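Local coordinates for protein telomerase reverse transcriptase (Candida tropicalis MYA-3404, PDB 6ZD1) that probably elongates telomeres as a reverse transcriptase, adding simple sequence repeats to chromosome ends by copying a template carried in the enzyme's RNA component, at residues A[293-296]-A[301-304]; A[472-477]-A[497-502]; A[648-653]-A[695-700]. One frame throughout, in Å; residues are numbered along the deposited sequence.

Interaction 1: A[293-296]-A[301-304]; sequences NALR and GHRS
NH2 of R296, the arginine whose side chain crosses H302, is gripped from outside this pair of segments by a salt bridge to D474 OD1 and a weak hydrogen bond to N307 OD1. NH1 adds a weak bond to S478 OG. These partners help to hold the far end of the side chain, while its aliphatic part meets the loop: R296 CD lies 3.2 Å from H302 O. A bend at chi2 (-66°) turns the chain across H302 at about a right angle. R296 NH1 then comes to the edge of the imidazole, 4.2 Å from H302 CD2, with guanidinium and ring planes 28° apart. The cationic NH1 is 5.4 Å from H302 NE2, which would probably disfavour a protonated histidine.

L295 approaches the same ring from above one face. Its CB is 4.0 Å from the H302 ring centroid and close to the ring normal, the geometry of a CH-pi contact. L295 CD1 reaches H302 NE2 at 3.8 Å. The backbone is close too, with L295 O 3.3 Å from H302 CB.

The contact folds the loop 301-304 back against the C-terminal part of helix 263-298, just before the chain enters helix 309-326 of the reverse transcriptase region. R303 O is bonded to R315 of that next helix, and H302 also rests on S478 and S482 of helix 469-484.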
loop_
_atom_site.group_PDB
_atom_site.type_symbol
_atom_site.label_atom_id
_atom_site.label_comp_id
_atom_site.label_asym_id
_atom_site.label_seq_id
_atom_site.Cartn_x
_atom_site.Cartn_y
_atom_site.Cartn_z
ATOM N N ASN A 293 4.660 19.026 -12.116
ATOM C CA ASN A 293 3.369 19.698 -12.020
ATOM C C ASN A 293 3.331 20.945 -12.892
ATOM O O ASN A 293 2.320 21.218 -13.549
ATOM C CB ASN A 293 3.070 20.065 -10.568
ATOM C CG ASN A 293 2.748 18.859 -9.720
ATOM O OD1 ASN A 293 2.211 17.865 -10.211
ATOM N ND2 ASN A 293 3.069 18.940 -8.435
ATOM N N ALA A 294 4.422 21.713 -12.907
ATOM C CA ALA A 294 4.453 22.933 -13.702
ATOM C C ALA A 294 4.350 22.630 -15.189
ATOM O O ALA A 294 3.859 23.463 -15.959
ATOM C CB ALA A 294 5.726 23.723 -13.401
ATOM N N LEU A 295 4.794 21.444 -15.611
ATOM C CA LEU A 295 4.659 21.051 -17.005
ATOM C C LEU A 295 3.242 20.628 -17.358
ATOM O O LEU A 295 2.865 20.699 -18.533
ATOM C CB LEU A 295 5.624 19.911 -17.325
ATOM C CG LEU A 295 7.085 20.335 -17.388
ATOM C CD1 LEU A 295 7.971 19.122 -17.574
ATOM C CD2 LEU A 295 7.282 21.327 -18.520
ATOM N N ARG A 296 2.450 20.200 -16.372
ATOM C CA ARG A 296 1.053 19.882 -16.643
ATOM C C ARG A 296 0.303 21.121 -17.109
ATOM O O ARG A 296 -0.581 21.037 -17.970
ATOM C CB ARG A 296 0.396 19.294 -15.396
ATOM C CG ARG A 296 1.028 18.003 -14.904
ATOM C CD ARG A 296 0.828 16.874 -15.900
ATOM N NE ARG A 296 1.046 15.565 -15.291
ATOM C CZ ARG A 296 2.205 14.914 -15.309
ATOM N NH1 ARG A 296 3.261 15.450 -15.910
ATOM N NH2 ARG A 296 2.306 13.725 -14.727
ATOM N N GLY A 301 1.359 18.796 -24.210
ATOM C CA GLY A 301 1.747 17.400 -24.302
ATOM C C GLY A 301 1.762 16.671 -22.976
ATOM O O GLY A 301 1.738 15.435 -22.960
ATOM N N HIS A 302 1.782 17.405 -21.863
ATOM C CA HIS A 302 1.792 16.788 -20.544
ATOM C C HIS A 302 0.417 16.729 -19.900
ATOM O O HIS A 302 0.244 16.000 -18.917
ATOM C CB HIS A 302 2.746 17.537 -19.607
ATOM C CG HIS A 302 4.189 17.382 -19.968
ATOM N ND1 HIS A 302 4.747 17.978 -21.078
ATOM C CD2 HIS A 302 5.190 16.696 -19.367
ATOM C CE1 HIS A 302 6.030 17.671 -21.142
ATOM N NE2 HIS A 302 6.322 16.891 -20.118
ATOM N N ARG A 303 -0.557 17.480 -20.420
ATOM C CA ARG A 303 -1.914 17.369 -19.897
ATOM C C ARG A 303 -2.497 15.988 -20.169
ATOM O O ARG A 303 -3.347 15.512 -19.406
ATOM C CB ARG A 303 -2.803 18.455 -20.497
ATOM C CG ARG A 303 -3.949 18.877 -19.592
ATOM C CD ARG A 303 -4.849 19.903 -20.263
ATOM N NE ARG A 303 -4.104 21.053 -20.771
ATOM C CZ ARG A 303 -3.812 21.248 -22.054
ATOM N NH1 ARG A 303 -4.204 20.367 -22.966
ATOM N NH2 ARG A 303 -3.130 22.323 -22.426
ATOM N N SER A 304 -2.037 15.325 -21.233
ATOM C CA SER A 304 -2.486 13.967 -21.510
ATOM C C SER A 304 -2.051 12.988 -20.426
ATOM O O SER A 304 -2.695 11.949 -20.250
ATOM C CB SER A 304 -1.962 13.512 -22.874
ATOM O OG SER A 304 -2.382 14.396 -23.904
#

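Interaction 2: A[472-477]-A[497-502]; sequences FCDILY and LLRLVD
R499 NH2 and D474 OD1 form a 2.7 Å salt bridge inside the reverse transcriptase palm, between helix 469-484 and the strand leading into the motif C hairpin, the Leu-Val-Asp-Asp turn that carries metal-binding aspartates in this family. Its N-H...O angle is 145°. The oxygen lies in the guanidinium plane and is met nearly along its C-O bond, although carboxylate and guanidinium planes are turned 58° apart.

Y477 supplies the other half of the first shell. Its CB lies over one guanidinium face, 3.5 Å from R499 NH1, and its ring stands almost perpendicular to that group. The phenol thus offers its edge, not its face, and this is no cation-pi stack. The same edge meets the hairpin backbone, Y477 CD2 being 3.5 Å from V501 O.

Further out, R499 NE is bonded to S305 OG and NH2 to S478 OG, so further bonds restrain the guanidinium, the second of them weak. A bend at chi3 (68°) brings the head group round to these partners. L498 pairs with I505 of the adjacent strand, while R499 is backbone-bonded to V306 of the loop before helix 309-326.

V501 has a positive phi and D502 a psi near zero, consistent with a type II'-like turn. R499 NH1 reaches back to that turn through a weak hydrogen bond, 3.2 Å to V501 O.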
loop_
_atom_site.group_PDB
_atom_site.type_symbol
_atom_site.label_atom_id
_atom_site.label_comp_id
_atom_site.label_asym_id
_atom_site.label_seq_id
_atom_site.Cartn_x
_atom_site.Cartn_y
_atom_site.Cartn_z
ATOM N N PHE A 472 10.338 8.640 -11.365
ATOM C CA PHE A 472 11.176 8.449 -12.544
ATOM C C PHE A 472 10.324 8.031 -13.735
ATOM O O PHE A 472 10.330 8.690 -14.782
ATOM C CB PHE A 472 12.255 7.399 -12.269
ATOM C CG PHE A 472 13.427 7.912 -11.479
ATOM C CD1 PHE A 472 13.640 9.273 -11.330
ATOM C CD2 PHE A 472 14.326 7.027 -10.896
ATOM C CE1 PHE A 472 14.724 9.744 -10.608
ATOM C CE2 PHE A 472 15.413 7.493 -10.170
ATOM C CZ PHE A 472 15.612 8.852 -10.028
ATOM N N CYS A 473 9.523 6.977 -13.560
ATOM C CA CYS A 473 8.686 6.490 -14.649
ATOM C C CYS A 473 7.680 7.547 -15.086
ATOM O O CYS A 473 7.344 7.632 -16.273
ATOM C CB CYS A 473 7.974 5.208 -14.209
ATOM S SG CYS A 473 7.047 4.348 -15.492
ATOM N N ASP A 474 7.227 8.388 -14.155
ATOM C CA ASP A 474 6.293 9.455 -14.501
ATOM C C ASP A 474 6.976 10.538 -15.328
ATOM O O ASP A 474 6.410 11.025 -16.313
ATOM C CB ASP A 474 5.694 10.047 -13.225
ATOM C CG ASP A 474 4.433 10.851 -13.482
ATOM O OD1 ASP A 474 3.979 10.911 -14.646
ATOM O OD2 ASP A 474 3.892 11.422 -12.511
ATOM N N ILE A 475 8.195 10.922 -14.943
ATOM C CA ILE A 475 8.944 11.923 -15.702
ATOM C C ILE A 475 9.190 11.436 -17.125
ATOM O O ILE A 475 8.974 12.168 -18.098
ATOM C CB ILE A 475 10.266 12.260 -14.990
ATOM C CG1 ILE A 475 10.011 13.038 -13.699
ATOM C CG2 ILE A 475 11.187 13.052 -15.908
ATOM C CD1 ILE A 475 11.277 13.302 -12.910
ATOM N N LEU A 476 9.659 10.193 -17.265
ATOM C CA LEU A 476 10.036 9.691 -18.583
ATOM C C LEU A 476 8.821 9.550 -19.495
ATOM O O LEU A 476 8.844 9.998 -20.648
ATOM C CB LEU A 476 10.771 8.353 -18.445
ATOM C CG LEU A 476 11.244 7.705 -19.752
ATOM C CD1 LEU A 476 12.052 8.685 -20.585
ATOM C CD2 LEU A 476 12.056 6.449 -19.495
ATOM N N TYR A 477 7.742 8.941 -18.994
ATOM C CA TYR A 477 6.572 8.727 -19.842
ATOM C C TYR A 477 5.836 10.032 -20.138
ATOM O O TYR A 477 5.252 10.176 -21.218
ATOM C CB TYR A 477 5.627 7.702 -19.206
ATOM C CG TYR A 477 6.017 6.252 -19.445
ATOM C CD1 TYR A 477 7.239 5.916 -20.019
ATOM C CD2 TYR A 477 5.151 5.219 -19.110
ATOM C CE1 TYR A 477 7.589 4.590 -20.240
ATOM C CE2 TYR A 477 5.492 3.893 -19.326
ATOM C CZ TYR A 477 6.710 3.583 -19.890
ATOM O OH TYR A 477 7.045 2.265 -20.105
ATOM N N LEU A 497 -6.199 11.785 -25.561
ATOM C CA LEU A 497 -5.253 10.781 -25.090
ATOM C C LEU A 497 -5.033 10.949 -23.594
ATOM O O LEU A 497 -4.840 12.068 -23.108
ATOM C CB LEU A 497 -3.912 10.886 -25.828
ATOM C CG LEU A 497 -2.819 9.884 -25.444
ATOM C CD1 LEU A 497 -3.209 8.471 -25.858
ATOM C CD2 LEU A 497 -1.476 10.275 -26.048
ATOM N N LEU A 498 -5.047 9.831 -22.870
ATOM C CA LEU A 498 -4.892 9.810 -21.423
ATOM C C LEU A 498 -3.886 8.734 -21.040
ATOM O O LEU A 498 -3.810 7.683 -21.691
ATOM C CB LEU A 498 -6.221 9.547 -20.714
ATOM C CG LEU A 498 -7.335 10.573 -20.900
ATOM C CD1 LEU A 498 -8.563 10.111 -20.146
ATOM C CD2 LEU A 498 -6.880 11.935 -20.411
ATOM N N ARG A 499 -3.098 9.013 -19.998
ATOM C CA ARG A 499 -2.080 8.094 -19.516
ATOM C C ARG A 499 -2.260 7.879 -18.022
ATOM O O ARG A 499 -2.389 8.840 -17.259
ATOM C CB ARG A 499 -0.666 8.602 -19.832
ATOM C CG ARG A 499 0.425 7.599 -19.491
ATOM C CD ARG A 499 1.814 8.125 -19.823
ATOM N NE ARG A 499 2.194 9.240 -18.962
ATOM C CZ ARG A 499 2.641 9.100 -17.719
ATOM N NH1 ARG A 499 2.757 7.889 -17.188
ATOM N NH2 ARG A 499 2.965 10.170 -17.008
ATOM N N LEU A 500 -2.231 6.602 -17.627
ATOM C CA LEU A 500 -2.349 6.173 -16.209
ATOM C C LEU A 500 -1.238 5.154 -15.929
ATOM O O LEU A 500 -1.426 3.970 -16.279
ATOM C CB LEU A 500 -3.733 5.557 -15.986
ATOM C CG LEU A 500 -4.150 5.389 -14.525
ATOM C CD1 LEU A 500 -3.444 6.405 -13.641
ATOM C CD2 LEU A 500 -5.658 5.508 -14.374
ATOM N N VAL A 501 -0.125 5.618 -15.349
ATOM C CA VAL A 501 1.055 4.759 -15.021
ATOM C C VAL A 501 1.565 4.084 -16.301
ATOM O O VAL A 501 2.420 4.684 -16.983
ATOM C CB VAL A 501 0.739 3.731 -13.915
ATOM C CG1 VAL A 501 1.986 2.987 -13.465
ATOM C CG2 VAL A 501 0.042 4.377 -12.728
ATOM N N ASP A 502 1.058 2.885 -16.608
ATOM C CA ASP A 502 1.478 2.143 -17.790
ATOM C C ASP A 502 0.338 1.874 -18.767
ATOM O O ASP A 502 0.585 1.313 -19.842
ATOM C CB ASP A 502 2.169 0.821 -17.398
ATOM C CG ASP A 502 1.372 -0.011 -16.394
ATOM O OD1 ASP A 502 0.408 0.500 -15.793
ATOM O OD2 ASP A 502 1.733 -1.195 -16.207
#

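Interaction 3: A[648-653]-A[695-700]; sequences FLHVII and IEWLYT
Two helices of the C-terminal helical bundle, which by family corresponds to the thumb or C-terminal extension of telomerase, are joined here by side chains. The segments 648-653 and 695-699, of helices 642-664 and 692-699, run in roughly the same direction, 30° apart, with axes 11.6 Å from each other at closest approach. Even the nearest CA atoms, those of L649 and L698, are 8.4 Å apart. Such a separation has to be bridged by long side chains, and W697 does most of this work.

With its CG anti to the backbone N (chi1 164°), W697 sends the indole across the gap, and the six-membered part leads. CZ3 of W697 rests against L649 CB at 3.8 Å, an oblique approach. One residue on, the ring meets helix 642-664 edge-on: W697 CH2 is 3.7 Å from H650 N, and W697 CZ2 is 3.7 Å from H650 CB. The imidazole of H650 also presents an edge near CZ2, so the two aromatic groups do not stack.

A second, purely aliphatic touch joins methyl to methyl, I653 CD1 to L698 CD1 at 3.6 Å. Both side chains lean on I681 of helix 670-684, and I653 additionally on L674 and I677. L649 packs against F624 of helix 609-637, which places the contact deep among several helices.

The indole nitrogen is not among the atoms that touch helix 642-664, and W697 NE1 has a weak hydrogen bond to E391 OE2. NE1 thus has a weak partner outside the contact, and most of the atoms that touch are carbons. Cohesion here rests on close apolar packing, which should depend on how well the shapes fit instead of on directed bonds.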
loop_
_atom_site.group_PDB
_atom_site.type_symbol
_atom_site.label_atom_id
_atom_site.label_comp_id
_atom_site.label_asym_id
_atom_site.label_seq_id
_atom_site.Cartn_x
_atom_site.Cartn_y
_atom_site.Cartn_z
ATOM N N PHE A 648 -15.082 5.510 16.502
ATOM C CA PHE A 648 -14.936 4.748 15.266
ATOM C C PHE A 648 -14.228 5.574 14.200
ATOM O O PHE A 648 -13.293 5.094 13.548
ATOM C CB PHE A 648 -16.308 4.278 14.773
ATOM C CG PHE A 648 -16.294 3.694 13.385
ATOM C CD1 PHE A 648 -15.914 2.377 13.175
ATOM C CD2 PHE A 648 -16.684 4.458 12.293
ATOM C CE1 PHE A 648 -15.914 1.832 11.898
ATOM C CE2 PHE A 648 -16.684 3.922 11.012
ATOM C CZ PHE A 648 -16.297 2.606 10.818
ATOM N N LEU A 649 -14.645 6.830 14.016
ATOM C CA LEU A 649 -13.945 7.684 13.059
ATOM C C LEU A 649 -12.489 7.875 13.464
ATOM O O LEU A 649 -11.586 7.770 12.625
ATOM C CB LEU A 649 -14.644 9.038 12.935
ATOM C CG LEU A 649 -16.034 9.053 12.297
ATOM C CD1 LEU A 649 -16.588 10.461 12.323
ATOM C CD2 LEU A 649 -15.995 8.523 10.874
ATOM N N HIS A 650 -12.239 8.114 14.754
ATOM C CA HIS A 650 -10.870 8.329 15.209
ATOM C C HIS A 650 -10.011 7.092 14.974
ATOM O O HIS A 650 -8.855 7.207 14.554
ATOM C CB HIS A 650 -10.851 8.726 16.684
ATOM C CG HIS A 650 -9.486 9.083 17.191
ATOM N ND1 HIS A 650 -8.579 8.138 17.619
ATOM C CD2 HIS A 650 -8.873 10.282 17.330
ATOM C CE1 HIS A 650 -7.467 8.738 18.003
ATOM N NE2 HIS A 650 -7.618 10.041 17.838
ATOM N N VAL A 651 -10.550 5.902 15.247
ATOM C CA VAL A 651 -9.809 4.676 14.950
ATOM C C VAL A 651 -9.561 4.546 13.448
ATOM O O VAL A 651 -8.456 4.192 13.018
ATOM C CB VAL A 651 -10.551 3.452 15.516
ATOM C CG1 VAL A 651 -9.954 2.176 14.963
ATOM C CG2 VAL A 651 -10.488 3.445 17.043
ATOM N N ILE A 652 -10.574 4.841 12.626
ATOM C CA ILE A 652 -10.429 4.711 11.175
ATOM C C ILE A 652 -9.394 5.695 10.642
ATOM O O ILE A 652 -8.585 5.354 9.770
ATOM C CB ILE A 652 -11.792 4.899 10.477
ATOM C CG1 ILE A 652 -12.650 3.640 10.619
ATOM C CG2 ILE A 652 -11.604 5.259 9.008
ATOM C CD1 ILE A 652 -11.991 2.386 10.087
ATOM N N ILE A 653 -9.423 6.938 11.126
ATOM C CA ILE A 653 -8.473 7.944 10.654
ATOM C C ILE A 653 -7.061 7.629 11.140
ATOM O O ILE A 653 -6.088 7.747 10.383
ATOM C CB ILE A 653 -8.929 9.346 11.093
ATOM C CG1 ILE A 653 -10.250 9.706 10.414
ATOM C CG2 ILE A 653 -7.870 10.384 10.766
ATOM C CD1 ILE A 653 -10.769 11.072 10.784
ATOM N N ILE A 695 -18.919 16.659 12.922
ATOM C CA ILE A 695 -18.065 17.300 11.929
ATOM C C ILE A 695 -17.163 18.330 12.600
ATOM O O ILE A 695 -15.979 18.452 12.264
ATOM C CB ILE A 695 -18.914 17.920 10.796
ATOM C CG1 ILE A 695 -19.192 16.905 9.680
ATOM C CG2 ILE A 695 -18.176 19.058 10.134
ATOM C CD1 ILE A 695 -19.888 15.640 10.109
ATOM N N GLU A 696 -17.688 19.051 13.593
ATOM C CA GLU A 696 -16.857 20.013 14.311
ATOM C C GLU A 696 -15.688 19.323 15.006
ATOM O O GLU A 696 -14.565 19.841 15.010
ATOM C CB GLU A 696 -17.700 20.784 15.325
ATOM C CG GLU A 696 -16.907 21.801 16.118
ATOM C CD GLU A 696 -17.722 22.429 17.224
ATOM O OE1 GLU A 696 -18.829 21.922 17.501
ATOM O OE2 GLU A 696 -17.257 23.430 17.810
ATOM N N TRP A 697 -15.931 18.146 15.591
ATOM C CA TRP A 697 -14.837 17.368 16.161
ATOM C C TRP A 697 -13.874 16.914 15.078
ATOM O O TRP A 697 -12.655 16.909 15.280
ATOM C CB TRP A 697 -15.380 16.157 16.917
ATOM C CG TRP A 697 -14.329 15.120 17.185
ATOM C CD1 TRP A 697 -13.490 15.071 18.255
ATOM C CD2 TRP A 697 -14.000 13.986 16.365
ATOM N NE1 TRP A 697 -12.659 13.979 18.159
ATOM C CE2 TRP A 697 -12.954 13.296 17.009
ATOM C CE3 TRP A 697 -14.490 13.487 15.155
ATOM C CZ2 TRP A 697 -12.391 12.135 16.484
ATOM C CZ3 TRP A 697 -13.929 12.331 14.634
ATOM C CH2 TRP A 697 -12.891 11.670 15.299
ATOM N N LEU A 698 -14.407 16.522 13.920
ATOM C CA LEU A 698 -13.559 16.050 12.833
ATOM C C LEU A 698 -12.592 17.135 12.387
ATOM O O LEU A 698 -11.405 16.869 12.167
ATOM C CB LEU A 698 -14.432 15.589 11.668
ATOM C CG LEU A 698 -13.749 15.143 10.383
ATOM C CD1 LEU A 698 -13.124 13.777 10.577
ATOM C CD2 LEU A 698 -14.745 15.131 9.235
ATOM N N TYR A 699 -13.067 18.375 12.297
ATOM C CA TYR A 699 -12.243 19.450 11.768
ATOM C C TYR A 699 -11.159 19.898 12.734
ATOM O O TYR A 699 -10.227 20.589 12.311
ATOM C CB TYR A 699 -13.116 20.652 11.398
ATOM C CG TYR A 699 -13.978 20.431 10.177
ATOM C CD1 TYR A 699 -13.854 19.275 9.418
ATOM C CD2 TYR A 699 -14.910 21.383 9.775
ATOM C CE1 TYR A 699 -14.634 19.067 8.301
ATOM C CE2 TYR A 699 -15.695 21.183 8.653
ATOM C CZ TYR A 699 -15.553 20.021 7.921
ATOM O OH TYR A 699 -16.328 19.805 6.803
ATOM N N THR A 700 -11.229 19.499 14.002
ATOM C CA THR A 700 -10.234 19.918 14.978
ATOM C C THR A 700 -9.055 18.957 15.067
ATOM O O THR A 700 -8.146 19.185 15.872
ATOM C CB THR A 700 -10.876 20.073 16.361
ATOM O OG1 THR A 700 -10.026 20.870 17.192
ATOM C CG2 THR A 700 -11.061 18.721 17.026
#

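Interactions 1 and 2 are neighbours in the reverse transcriptase region, their centres 11 Å apart, and they meet through one carboxylate: R296 NH2 lies 3.3 Å from D474 OD1, the same oxygen that R499 uses. The two arginines consequently come close, NH2 to NH2 at 4.3 Å, an approach the shared aspartate probably compensates. Helix 469-484 supplies one side of interaction 2 and lies against interaction 1, and both are partly buried, with charged groups reaching between helix, loop and strand. Interaction 3 stands apart, its centre about 35 Å from either and its nearest atoms about 24 Å away. Buried within a helical bundle, it relies on apolar contact and carries no salt bridge between its segments.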